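Long-range contacts in esterase (Xanthomonas oryzae pv. oryzae, PDB 3H2G), which acts as an esterase that degrades the rice cell wall and contributes to the virulence of the bacterium: residues 322-327 / 357-362; 202-207 / 326-331; 182-187 / 317-322; 168-173 / 197-202. One frame throughout, in Å; residues are numbered along the deposited sequence.

Contact 1: 322-327 / 357-362; sequences WAPQTP and NQVALV
Pro324 O is gripped by the hydroxyl of Ser356, which also accepts a hydrogen bond from Gln358 N, so one serine ties the two segments together. The same carbonyl oxygen lies 3.6 Å from Gln358 CG, and the glutamine is the residue most covered here. Its CG sits anti to its own carbonyl carbon (chi1 -63°). Gln358 CB rests 3.6 Å from Thr326 O, and the bend at chi2 turns CD toward Gln325 O. The amide oxygen makes no bond to this loop: Gln358 OE1 and Gln325 O, two acceptors, stand 3.5 Å apart. On the nitrogen side, Gln358 NE2 gives Asn357 OD1 a weak hydrogen bond of 3.3 Å. In the alpha/beta-hydrolase fold to which the chain is assigned, 322-327 leads into strand 328-332, and 357-362 opens the outermost strand, 359-363, beside it. Pro327 runs side by side with Gln358, its CG 3.8 Å from Gln358 OE1; a rigid ring suits this partly exposed position just before strand 328-332. Deeper, Pro324 CB meets Val359 CG2 at 3.8 Å, the two side chains crossing at about a right angle, and Phe351 of helix 342-353 packs on both.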
loop_
_atom_site.group_PDB
_atom_site.type_symbol
_atom_site.label_atom_id
_atom_site.label_comp_id
_atom_site.label_asym_id
_atom_site.label_seq_id
_atom_site.Cartn_x
_atom_site.Cartn_y
_atom_site.Cartn_z
ATOM N N TRP A 322 -16.403 -10.160 -2.707
ATOM C CA TRP A 322 -16.931 -9.918 -1.375
ATOM C C TRP A 322 -17.849 -8.705 -1.406
ATOM O O TRP A 322 -17.936 -8.010 -2.421
ATOM C CB TRP A 322 -15.803 -9.726 -0.352
ATOM C CG TRP A 322 -14.873 -8.587 -0.619
ATOM C CD1 TRP A 322 -14.031 -8.439 -1.687
ATOM C CD2 TRP A 322 -14.663 -7.447 0.221
ATOM N NE1 TRP A 322 -13.308 -7.274 -1.560
ATOM C CE2 TRP A 322 -13.677 -6.646 -0.400
ATOM C CE3 TRP A 322 -15.212 -7.023 1.439
ATOM C CZ2 TRP A 322 -13.228 -5.444 0.157
ATOM C CZ3 TRP A 322 -14.763 -5.821 1.996
ATOM C CH2 TRP A 322 -13.782 -5.049 1.353
ATOM N N ALA A 323 -18.547 -8.467 -0.303
ATOM C CA ALA A 323 -19.478 -7.352 -0.215
ATOM C C ALA A 323 -19.059 -6.385 0.889
ATOM O O ALA A 323 -19.304 -6.635 2.069
ATOM C CB ALA A 323 -20.891 -7.883 0.050
ATOM N N PRO A 324 -18.415 -5.265 0.514
ATOM C CA PRO A 324 -17.962 -4.261 1.484
ATOM C C PRO A 324 -19.131 -3.662 2.262
ATOM O O PRO A 324 -20.154 -3.298 1.677
ATOM C CB PRO A 324 -17.252 -3.228 0.608
ATOM C CG PRO A 324 -16.769 -4.045 -0.563
ATOM C CD PRO A 324 -17.970 -4.914 -0.845
ATOM N N GLN A 325 -18.972 -3.570 3.580
ATOM C CA GLN A 325 -20.014 -3.032 4.450
ATOM C C GLN A 325 -19.709 -1.598 4.885
ATOM O O GLN A 325 -20.612 -0.831 5.221
ATOM C CB GLN A 325 -20.159 -3.917 5.693
ATOM C CG GLN A 325 -21.317 -3.537 6.601
ATOM C CD GLN A 325 -22.638 -4.168 6.178
ATOM O OE1 GLN A 325 -22.762 -4.705 5.073
ATOM N NE2 GLN A 325 -23.634 -4.098 7.058
ATOM N N THR A 326 -18.430 -1.246 4.877
ATOM C CA THR A 326 -17.985 0.086 5.282
ATOM C C THR A 326 -18.069 1.108 4.151
ATOM O O THR A 326 -17.784 0.786 2.996
ATOM C CB THR A 326 -16.511 0.042 5.750
ATOM O OG1 THR A 326 -16.377 -0.896 6.822
ATOM C CG2 THR A 326 -16.050 1.421 6.221
ATOM N N PRO A 327 -18.483 2.352 4.463
ATOM C CA PRO A 327 -18.553 3.358 3.399
ATOM C C PRO A 327 -17.151 3.407 2.792
ATOM O O PRO A 327 -16.166 3.619 3.502
ATOM C CB PRO A 327 -18.908 4.628 4.158
ATOM C CG PRO A 327 -19.827 4.109 5.228
ATOM C CD PRO A 327 -19.092 2.857 5.706
ATOM N N ASN A 357 -23.683 -1.542 -2.001
ATOM C CA ASN A 357 -23.747 -0.251 -2.679
ATOM C C ASN A 357 -22.945 0.749 -1.846
ATOM O O ASN A 357 -23.122 1.960 -1.967
ATOM C CB ASN A 357 -25.199 0.223 -2.797
ATOM C CG ASN A 357 -25.730 0.815 -1.500
ATOM O OD1 ASN A 357 -25.720 0.164 -0.452
ATOM N ND2 ASN A 357 -26.197 2.059 -1.567
ATOM N N GLN A 358 -22.054 0.229 -1.009
ATOM C CA GLN A 358 -21.237 1.056 -0.126
ATOM C C GLN A 358 -19.984 1.642 -0.762
ATOM O O GLN A 358 -19.295 2.452 -0.140
ATOM C CB GLN A 358 -20.818 0.245 1.106
ATOM C CG GLN A 358 -21.976 -0.207 1.970
ATOM C CD GLN A 358 -22.716 0.961 2.581
ATOM O OE1 GLN A 358 -22.175 1.682 3.420
ATOM N NE2 GLN A 358 -23.957 1.161 2.157
ATOM N N VAL A 359 -19.688 1.251 -1.997
ATOM C CA VAL A 359 -18.474 1.728 -2.645
ATOM C C VAL A 359 -18.670 2.687 -3.816
ATOM O O VAL A 359 -19.395 2.392 -4.764
ATOM C CB VAL A 359 -17.620 0.538 -3.134
ATOM C CG1 VAL A 359 -16.229 1.019 -3.522
ATOM C CG2 VAL A 359 -17.544 -0.532 -2.042
ATOM N N ALA A 360 -17.999 3.832 -3.738
ATOM C CA ALA A 360 -18.061 4.845 -4.782
ATOM C C ALA A 360 -16.675 5.024 -5.389
ATOM O O ALA A 360 -15.686 4.494 -4.882
ATOM C CB ALA A 360 -18.556 6.167 -4.209
ATOM N N LEU A 361 -16.607 5.786 -6.472
ATOM C CA LEU A 361 -15.349 6.028 -7.157
ATOM C C LEU A 361 -15.154 7.506 -7.470
ATOM O O LEU A 361 -16.111 8.226 -7.754
ATOM C CB LEU A 361 -15.321 5.231 -8.464
ATOM C CG LEU A 361 -14.208 5.540 -9.467
ATOM C CD1 LEU A 361 -12.862 5.164 -8.872
ATOM C CD2 LEU A 361 -14.457 4.772 -10.756
ATOM N N VAL A 362 -13.908 7.960 -7.401
ATOM C CA VAL A 362 -13.585 9.341 -7.734
ATOM C C VAL A 362 -12.335 9.301 -8.609
ATOM O O VAL A 362 -11.413 8.526 -8.353
ATOM C CB VAL A 362 -13.355 10.213 -6.471
ATOM C CG1 VAL A 362 -12.234 9.639 -5.617
ATOM C CG2 VAL A 362 -13.039 11.646 -6.891
#

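Contact 2: 202-207 / 326-331; sequences SAPISG and TPTLLC
Thr328 and Ser202 face each other where two parallel strands of the central sheet begin to pair. Thr328 has OG1 anti to its carbonyl carbon and CG2 anti to its backbone N (chi1 -52°). The hydroxyl thus turns back to give Thr326 O a 2.6 Å hydrogen bond, meeting that carbonyl from 44° above its plane, while the methyl CG2 lies 3.3 Å from Ser202 O. A branched residue carrying both a donor and a methyl suits this spot. Ser202 OG, anti to its own N, bonds to Gln186 OE1 of helix 177-192, and the amide nitrogen of that glutamine reaches Thr328 OG1. Further along, Leu330 CD2 rests against the ring of Pro204, 3.7 Å from its CD, the two side chains crossing obliquely. On the other side of the sheet, Cys331 has SG anti to N (chi1 -171°) and joins Cys384 in a disulfide, fastening the strand to helix 376-396. Beyond it, Ser206 N donates to Cys331 O at 2.8 Å, and the Ser206 side chain, bonded to Thr380 through OG, touches Asp336 and His377, probable members of a Ser-His-Asp triad. Backbone pairing is incomplete in the middle: proline has no N-H to offer, and Leu329 O, buried without a hydrogen-bond partner, has instead a CA-H···O contact from Ala203 CA at 3.2 Å. The strands are therefore held chiefly by the bonds Ser202 N to Pro327 O and Leu329 N to Ser202 O before this point, and Cys331 N to Pro204 O after it.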
loop_
_atom_site.group_PDB
_atom_site.type_symbol
_atom_site.label_atom_id
_atom_site.label_comp_id
_atom_site.label_asym_id
_atom_site.label_seq_id
_atom_site.Cartn_x
_atom_site.Cartn_y
_atom_site.Cartn_z
ATOM N N SER A 202 -13.206 3.740 4.472
ATOM C CA SER A 202 -12.076 3.104 3.808
ATOM C C SER A 202 -11.881 3.830 2.484
ATOM O O SER A 202 -12.839 4.017 1.733
ATOM C CB SER A 202 -12.369 1.626 3.544
ATOM O OG SER A 202 -11.275 1.007 2.887
ATOM N N ALA A 203 -10.651 4.244 2.201
ATOM C CA ALA A 203 -10.369 4.955 0.957
ATOM C C ALA A 203 -9.106 4.457 0.258
ATOM O O ALA A 203 -8.065 5.123 0.286
ATOM C CB ALA A 203 -10.261 6.466 1.225
ATOM N N PRO A 204 -9.175 3.272 -0.371
ATOM C CA PRO A 204 -8.012 2.716 -1.078
ATOM C C PRO A 204 -7.674 3.631 -2.253
ATOM O O PRO A 204 -8.575 4.114 -2.944
ATOM C CB PRO A 204 -8.510 1.350 -1.554
ATOM C CG PRO A 204 -9.581 1.001 -0.561
ATOM C CD PRO A 204 -10.294 2.314 -0.368
ATOM N N ILE A 205 -6.386 3.857 -2.485
ATOM C CA ILE A 205 -5.948 4.728 -3.569
ATOM C C ILE A 205 -5.095 4.016 -4.623
ATOM O O ILE A 205 -4.073 3.415 -4.308
ATOM C CB ILE A 205 -5.128 5.916 -3.009
ATOM C CG1 ILE A 205 -5.973 6.705 -2.006
ATOM C CG2 ILE A 205 -4.655 6.818 -4.147
ATOM C CD1 ILE A 205 -5.168 7.716 -1.194
ATOM N N SER A 206 -5.533 4.091 -5.875
ATOM C CA SER A 206 -4.807 3.497 -6.998
ATOM C C SER A 206 -4.284 2.082 -6.754
ATOM O O SER A 206 -3.148 1.758 -7.117
ATOM C CB SER A 206 -3.645 4.414 -7.385
ATOM O OG SER A 206 -4.111 5.737 -7.612
ATOM N N GLY A 207 -5.117 1.236 -6.156
ATOM C CA GLY A 207 -4.709 -0.132 -5.884
ATOM C C GLY A 207 -5.144 -1.129 -6.948
ATOM O O GLY A 207 -6.179 -0.945 -7.590
ATOM N N THR A 326 -18.430 -1.246 4.877
ATOM C CA THR A 326 -17.985 0.086 5.282
ATOM C C THR A 326 -18.069 1.108 4.151
ATOM O O THR A 326 -17.784 0.786 2.996
ATOM C CB THR A 326 -16.511 0.042 5.750
ATOM O OG1 THR A 326 -16.377 -0.896 6.822
ATOM C CG2 THR A 326 -16.050 1.421 6.221
ATOM N N PRO A 327 -18.483 2.352 4.463
ATOM C CA PRO A 327 -18.553 3.358 3.399
ATOM C C PRO A 327 -17.151 3.407 2.792
ATOM O O PRO A 327 -16.166 3.619 3.502
ATOM C CB PRO A 327 -18.908 4.628 4.158
ATOM C CG PRO A 327 -19.827 4.109 5.228
ATOM C CD PRO A 327 -19.092 2.857 5.706
ATOM N N THR A 328 -17.064 3.201 1.485
ATOM C CA THR A 328 -15.769 3.162 0.821
ATOM C C THR A 328 -15.690 4.074 -0.392
ATOM O O THR A 328 -16.664 4.240 -1.123
ATOM C CB THR A 328 -15.459 1.715 0.376
ATOM O OG1 THR A 328 -15.610 0.836 1.497
ATOM C CG2 THR A 328 -14.038 1.596 -0.161
ATOM N N LEU A 329 -14.518 4.666 -0.595
ATOM C CA LEU A 329 -14.292 5.547 -1.729
ATOM C C LEU A 329 -12.982 5.170 -2.406
ATOM O O LEU A 329 -11.903 5.367 -1.849
ATOM C CB LEU A 329 -14.237 7.012 -1.281
ATOM C CG LEU A 329 -14.005 8.038 -2.400
ATOM C CD1 LEU A 329 -15.063 7.868 -3.491
ATOM C CD2 LEU A 329 -14.056 9.445 -1.818
ATOM N N LEU A 330 -13.084 4.605 -3.602
ATOM C CA LEU A 330 -11.901 4.216 -4.356
ATOM C C LEU A 330 -11.461 5.421 -5.173
ATOM O O LEU A 330 -12.255 6.000 -5.910
ATOM C CB LEU A 330 -12.229 3.040 -5.279
ATOM C CG LEU A 330 -12.845 1.805 -4.613
ATOM C CD1 LEU A 330 -13.062 0.723 -5.658
ATOM C CD2 LEU A 330 -11.930 1.297 -3.508
ATOM N N CYS A 331 -10.202 5.811 -5.032
ATOM C CA CYS A 331 -9.693 6.962 -5.764
ATOM C C CYS A 331 -8.565 6.547 -6.691
ATOM O O CYS A 331 -7.804 5.624 -6.399
ATOM C CB CYS A 331 -9.198 8.028 -4.783
ATOM S SG CYS A 331 -8.746 9.644 -5.507
#

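Contact 3: 182-187 / 317-322; sequences AMATQR and NNLLEW
Leu319 CD2 presses on the centre of the Arg187 guanidinium, 3.4 Å above its plane, where the loop 317-322 meets the side of helix 177-192. The branched leucine fills the hollow over Ala184: its CD1 comes within 3.8 Å of Ala184 N, and CD2 lies near the alanine CB, whose lone methyl lets the leucine approach the helix backbone. One wall of that hollow is Met183, which slides past Leu319 in the opposite direction and brings SD to 3.6 Å from Leu319 CB. The other bump is the Trp322 indole. Its chi1 of 60° sets CG between N and the carbonyl carbon, and chi2 of -64° turns the ring so that one face lies on the aliphatic part of Arg187, whose CB stands 3.7 Å from the centroid of the six-membered ring in a CH-pi contact. Its rim is flanked by Met183 CG, 3.6 Å from Trp322 CZ2, and by Gln186 CD, the amide plane standing nearly perpendicular to the indole. Trp322 NE1 bonds to Leu319 O at 3.0 Å, approaching from well above the carbonyl plane, which links both bumps of the loop. A long flexible arginine suits the border: its methylenes cover the tryptophan, while water joins NH2 to Asn318 O. Polar needs of Gln186 are met by Glu190, Ser202 and Thr328. Helix 177-192 thus carries the loop on one flank, with Ser141 of helix 141-162 touching Arg187 and Leu319, and Phe351 of helix 342-353 standing edge-to-face with Trp322 and against Met183.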
loop_
_atom_site.group_PDB
_atom_site.type_symbol
_atom_site.label_atom_id
_atom_site.label_comp_id
_atom_site.label_asym_id
_atom_site.label_seq_id
_atom_site.Cartn_x
_atom_site.Cartn_y
_atom_site.Cartn_z
ATOM N N ALA A 182 -4.869 -1.604 1.962
ATOM C CA ALA A 182 -6.011 -0.986 2.624
ATOM C C ALA A 182 -7.279 -1.809 2.433
ATOM O O ALA A 182 -8.001 -2.089 3.394
ATOM C CB ALA A 182 -6.223 0.432 2.092
ATOM N N MET A 183 -7.545 -2.205 1.193
ATOM C CA MET A 183 -8.742 -2.987 0.898
ATOM C C MET A 183 -8.691 -4.379 1.521
ATOM O O MET A 183 -9.704 -4.881 2.019
ATOM C CB MET A 183 -8.950 -3.107 -0.617
ATOM C CG MET A 183 -10.259 -3.808 -0.983
ATOM S SD MET A 183 -10.620 -3.833 -2.753
ATOM C CE MET A 183 -11.224 -2.161 -2.998
ATOM N N ALA A 184 -7.517 -5.005 1.494
ATOM C CA ALA A 184 -7.364 -6.340 2.071
ATOM C C ALA A 184 -7.591 -6.276 3.576
ATOM O O ALA A 184 -8.170 -7.190 4.175
ATOM C CB ALA A 184 -5.968 -6.889 1.770
ATOM N N THR A 185 -7.123 -5.192 4.188
ATOM C CA THR A 185 -7.284 -4.995 5.625
ATOM C C THR A 185 -8.763 -4.750 5.934
ATOM O O THR A 185 -9.297 -5.246 6.928
ATOM C CB THR A 185 -6.444 -3.790 6.114
ATOM O OG1 THR A 185 -5.055 -4.030 5.835
ATOM C CG2 THR A 185 -6.630 -3.579 7.609
ATOM N N GLN A 186 -9.426 -3.984 5.076
ATOM C CA GLN A 186 -10.844 -3.704 5.272
ATOM C C GLN A 186 -11.650 -4.999 5.218
ATOM O O GLN A 186 -12.531 -5.232 6.043
ATOM C CB GLN A 186 -11.352 -2.753 4.191
ATOM C CG GLN A 186 -12.862 -2.587 4.207
ATOM C CD GLN A 186 -13.373 -1.745 3.057
ATOM O OE1 GLN A 186 -12.606 -1.316 2.192
ATOM N NE2 GLN A 186 -14.682 -1.510 3.037
ATOM N N ARG A 187 -11.348 -5.840 4.237
ATOM C CA ARG A 187 -12.059 -7.101 4.085
ATOM C C ARG A 187 -11.907 -7.983 5.322
ATOM O O ARG A 187 -12.874 -8.587 5.783
ATOM C CB ARG A 187 -11.551 -7.853 2.849
ATOM C CG ARG A 187 -12.314 -9.146 2.571
ATOM C CD ARG A 187 -11.823 -9.841 1.314
ATOM N NE ARG A 187 -10.427 -10.259 1.428
ATOM C CZ ARG A 187 -9.776 -10.941 0.491
ATOM N NH1 ARG A 187 -10.398 -11.281 -0.633
ATOM N NH2 ARG A 187 -8.509 -11.284 0.676
ATOM N N ASN A 317 -4.995 -13.493 -4.714
ATOM C CA ASN A 317 -4.905 -12.202 -4.065
ATOM C C ASN A 317 -5.764 -11.113 -4.694
ATOM O O ASN A 317 -5.512 -9.921 -4.517
ATOM C CB ASN A 317 -3.434 -11.803 -3.951
ATOM C CG ASN A 317 -2.696 -12.664 -2.936
ATOM O OD1 ASN A 317 -2.867 -12.499 -1.726
ATOM N ND2 ASN A 317 -1.903 -13.608 -3.420
ATOM N N ASN A 318 -6.794 -11.532 -5.429
ATOM C CA ASN A 318 -7.736 -10.580 -6.005
ATOM C C ASN A 318 -8.559 -10.127 -4.806
ATOM O O ASN A 318 -8.676 -10.861 -3.827
ATOM C CB ASN A 318 -8.695 -11.246 -7.000
ATOM C CG ASN A 318 -8.083 -11.448 -8.363
ATOM O OD1 ASN A 318 -7.231 -10.677 -8.793
ATOM N ND2 ASN A 318 -8.539 -12.479 -9.068
ATOM N N LEU A 319 -9.130 -8.933 -4.888
ATOM C CA LEU A 319 -9.957 -8.392 -3.808
ATOM C C LEU A 319 -11.310 -7.992 -4.382
ATOM O O LEU A 319 -11.817 -6.903 -4.114
ATOM C CB LEU A 319 -9.265 -7.176 -3.188
ATOM C CG LEU A 319 -7.995 -7.505 -2.400
ATOM C CD1 LEU A 319 -7.229 -6.232 -2.057
ATOM C CD2 LEU A 319 -8.386 -8.263 -1.135
ATOM N N LEU A 320 -11.903 -8.899 -5.152
ATOM C CA LEU A 320 -13.170 -8.627 -5.817
ATOM C C LEU A 320 -14.406 -9.359 -5.298
ATOM O O LEU A 320 -15.495 -8.782 -5.243
ATOM C CB LEU A 320 -13.022 -8.942 -7.312
ATOM C CG LEU A 320 -11.833 -8.324 -8.051
ATOM C CD1 LEU A 320 -11.731 -8.919 -9.457
ATOM C CD2 LEU A 320 -12.000 -6.807 -8.116
ATOM N N GLU A 321 -14.239 -10.621 -4.921
ATOM C CA GLU A 321 -15.367 -11.436 -4.480
ATOM C C GLU A 321 -15.831 -11.311 -3.035
ATOM O O GLU A 321 -15.683 -12.239 -2.239
ATOM C CB GLU A 321 -15.086 -12.904 -4.800
ATOM C CG GLU A 321 -14.782 -13.142 -6.269
ATOM C CD GLU A 321 -14.589 -14.610 -6.593
ATOM O OE1 GLU A 321 -13.771 -15.267 -5.916
ATOM O OE2 GLU A 321 -15.254 -15.101 -7.530
ATOM N N TRP A 322 -16.403 -10.160 -2.707
ATOM C CA TRP A 322 -16.931 -9.918 -1.375
ATOM C C TRP A 322 -17.849 -8.705 -1.406
ATOM O O TRP A 322 -17.936 -8.010 -2.421
ATOM C CB TRP A 322 -15.803 -9.726 -0.352
ATOM C CG TRP A 322 -14.873 -8.587 -0.619
ATOM C CD1 TRP A 322 -14.031 -8.439 -1.687
ATOM C CD2 TRP A 322 -14.663 -7.447 0.221
ATOM N NE1 TRP A 322 -13.308 -7.274 -1.560
ATOM C CE2 TRP A 322 -13.677 -6.646 -0.400
ATOM C CE3 TRP A 322 -15.212 -7.023 1.439
ATOM C CZ2 TRP A 322 -13.228 -5.444 0.157
ATOM C CZ3 TRP A 322 -14.763 -5.821 1.996
ATOM C CH2 TRP A 322 -13.782 -5.049 1.353
HETATM O O HOH W 1 -7.111 -11.756 -1.631
HETATM O O HOH W 2 -12.894 -12.347 -0.762
#

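Contact 4: 168-173 / 197-202; sequences GKVMLS and FHLVAS
Strands 169-173 and 198-202 run parallel with a strong twist, 49° between their directions, as the two strands of a beta-alpha-beta unit whose connection is helix 177-192. Val170 N bonds to His198 O at 2.7 Å, Val200 N to Val170 O, and Leu172 N to Ala201 O. Between the pairs Val170-Leu199 and Leu172-Ser202 lies one residue on the first strand but two on the second, a beta bulge at Val200 and Ala201, where Val200 leaves the extended conformation (psi -8°). On one face, Leu172 and Leu199 cross at about a right angle, Leu172 CG 3.7 Å from Leu199 CD1, and Gln186 of the connecting helix touches both. On the other face Met171, with CG anti to its carbonyl carbon (chi1 -62°), runs extended past Val200 and Ala201; its CG stands 3.8 Å from Val200 CG2 and also touches Ala201 CB. Apolar residues suit both faces: helix 376-396 packs on Met171, Val200 and Ala201, while helix 177-192 covers Leu172 and Leu199. Ala201 N, displaced by the bulge, is buried without a hydrogen-bond partner. Gly168, at the start, has a positive phi that would jam a CB against the preceding carbonyl oxygen. Beside it a water bridges Gly168 and His198, giving a hydrogen bond of 2.7 Å to Gly168 O and taking one of 2.8 Å from His198 N.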
loop_
_atom_site.group_PDB
_atom_site.type_symbol
_atom_site.label_atom_id
_atom_site.label_comp_id
_atom_site.label_asym_id
_atom_site.label_seq_id
_atom_site.Cartn_x
_atom_site.Cartn_y
_atom_site.Cartn_z
ATOM N N GLY A 168 -12.477 6.267 18.899
ATOM C CA GLY A 168 -12.945 4.899 18.795
ATOM C C GLY A 168 -13.220 4.570 17.340
ATOM O O GLY A 168 -13.294 3.402 16.954
ATOM N N LYS A 169 -13.369 5.606 16.522
ATOM C CA LYS A 169 -13.627 5.409 15.102
ATOM C C LYS A 169 -12.331 5.047 14.388
ATOM O O LYS A 169 -11.273 5.614 14.670
ATOM C CB LYS A 169 -14.231 6.674 14.488
ATOM C CG LYS A 169 -15.583 7.054 15.084
ATOM C CD LYS A 169 -16.210 8.219 14.344
ATOM C CE LYS A 169 -17.470 8.714 15.049
ATOM N NZ LYS A 169 -18.522 7.673 15.151
ATOM N N VAL A 170 -12.425 4.095 13.467
ATOM C CA VAL A 170 -11.265 3.639 12.713
ATOM C C VAL A 170 -11.492 3.823 11.218
ATOM O O VAL A 170 -12.603 3.663 10.719
ATOM C CB VAL A 170 -10.980 2.147 13.001
ATOM C CG1 VAL A 170 -9.771 1.672 12.206
ATOM C CG2 VAL A 170 -10.758 1.951 14.491
ATOM N N MET A 171 -10.424 4.165 10.509
ATOM C CA MET A 171 -10.497 4.365 9.071
ATOM C C MET A 171 -9.286 3.716 8.424
ATOM O O MET A 171 -8.303 3.404 9.098
ATOM C CB MET A 171 -10.518 5.856 8.745
ATOM C CG MET A 171 -11.716 6.589 9.316
ATOM S SD MET A 171 -11.676 8.321 8.849
ATOM C CE MET A 171 -12.765 9.040 10.093
ATOM N N LEU A 172 -9.366 3.514 7.116
ATOM C CA LEU A 172 -8.278 2.899 6.374
ATOM C C LEU A 172 -8.048 3.598 5.046
ATOM O O LEU A 172 -8.982 4.100 4.425
ATOM C CB LEU A 172 -8.595 1.427 6.085
ATOM C CG LEU A 172 -8.703 0.456 7.258
ATOM C CD1 LEU A 172 -9.282 -0.870 6.774
ATOM C CD2 LEU A 172 -7.324 0.257 7.878
ATOM N N SER A 173 -6.792 3.621 4.619
ATOM C CA SER A 173 -6.428 4.192 3.331
ATOM C C SER A 173 -5.041 3.665 2.981
ATOM O O SER A 173 -4.382 3.034 3.807
ATOM C CB SER A 173 -6.425 5.722 3.378
ATOM O OG SER A 173 -6.312 6.253 2.065
ATOM N N PHE A 197 -12.266 -3.148 15.922
ATOM C CA PHE A 197 -12.051 -1.953 15.108
ATOM C C PHE A 197 -13.362 -1.429 14.534
ATOM O O PHE A 197 -13.946 -2.056 13.647
ATOM C CB PHE A 197 -11.102 -2.272 13.950
ATOM C CG PHE A 197 -9.752 -2.751 14.388
ATOM C CD1 PHE A 197 -8.808 -1.856 14.879
ATOM C CD2 PHE A 197 -9.422 -4.099 14.312
ATOM C CE1 PHE A 197 -7.548 -2.298 15.289
ATOM C CE2 PHE A 197 -8.165 -4.551 14.720
ATOM C CZ PHE A 197 -7.229 -3.645 15.209
ATOM N N HIS A 198 -13.819 -0.285 15.035
ATOM C CA HIS A 198 -15.053 0.323 14.551
ATOM C C HIS A 198 -14.717 1.066 13.265
ATOM O O HIS A 198 -14.433 2.262 13.276
ATOM C CB HIS A 198 -15.624 1.289 15.600
ATOM C CG HIS A 198 -16.843 2.031 15.145
ATOM N ND1 HIS A 198 -17.736 1.509 14.232
ATOM C CD2 HIS A 198 -17.343 3.236 15.510
ATOM C CE1 HIS A 198 -18.731 2.359 14.056
ATOM N NE2 HIS A 198 -18.518 3.415 14.821
ATOM N N LEU A 199 -14.754 0.331 12.159
ATOM C CA LEU A 199 -14.428 0.866 10.844
ATOM C C LEU A 199 -15.566 1.717 10.283
ATOM O O LEU A 199 -16.671 1.220 10.060
ATOM C CB LEU A 199 -14.114 -0.304 9.907
ATOM C CG LEU A 199 -13.438 -0.049 8.562
ATOM C CD1 LEU A 199 -12.118 0.692 8.761
ATOM C CD2 LEU A 199 -13.196 -1.390 7.882
ATOM N N VAL A 200 -15.293 2.998 10.048
ATOM C CA VAL A 200 -16.312 3.906 9.532
ATOM C C VAL A 200 -16.020 4.459 8.139
ATOM O O VAL A 200 -16.877 5.099 7.534
ATOM C CB VAL A 200 -16.533 5.098 10.489
ATOM C CG1 VAL A 200 -17.029 4.595 11.836
ATOM C CG2 VAL A 200 -15.241 5.885 10.654
ATOM N N ALA A 201 -14.819 4.205 7.629
ATOM C CA ALA A 201 -14.448 4.696 6.308
ATOM C C ALA A 201 -13.202 4.004 5.773
ATOM O O ALA A 201 -12.265 3.722 6.518
ATOM C CB ALA A 201 -14.209 6.206 6.357
ATOM N N SER A 202 -13.206 3.740 4.472
ATOM C CA SER A 202 -12.076 3.104 3.808
ATOM C C SER A 202 -11.881 3.830 2.484
ATOM O O SER A 202 -12.839 4.017 1.733
ATOM C CB SER A 202 -12.369 1.626 3.544
ATOM O OG SER A 202 -11.275 1.007 2.887
HETATM O O HOH W 3 -12.668 0.817 17.345
HETATM O O HOH W 4 -20.396 5.862 13.880
#

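In the fold
Contacts 4 and 2 join neighbouring strands of one mixed sheet, 169-175, 198-205 and 328-332, and contact 1 sets the lead-in to 328-332 against the next strand, 359-363. Contact 2 shares Ser202 with contact 4, and Thr326 and Pro327 with contact 1; its centre is about 8 Å from that of contact 1 and 12 Å from that of contact 4. Contact 3 sets the loop 317-322 on helix 177-192, its centre about 11 Å from those of contacts 1 and 2, and its segments alternate along the chain with those of contacts 2 and 4. Contact 4 closes before contacts 1 and 2 open. Distant segments thus meet in one part of the sheet and on the helix that follows the probable nucleophile elbow.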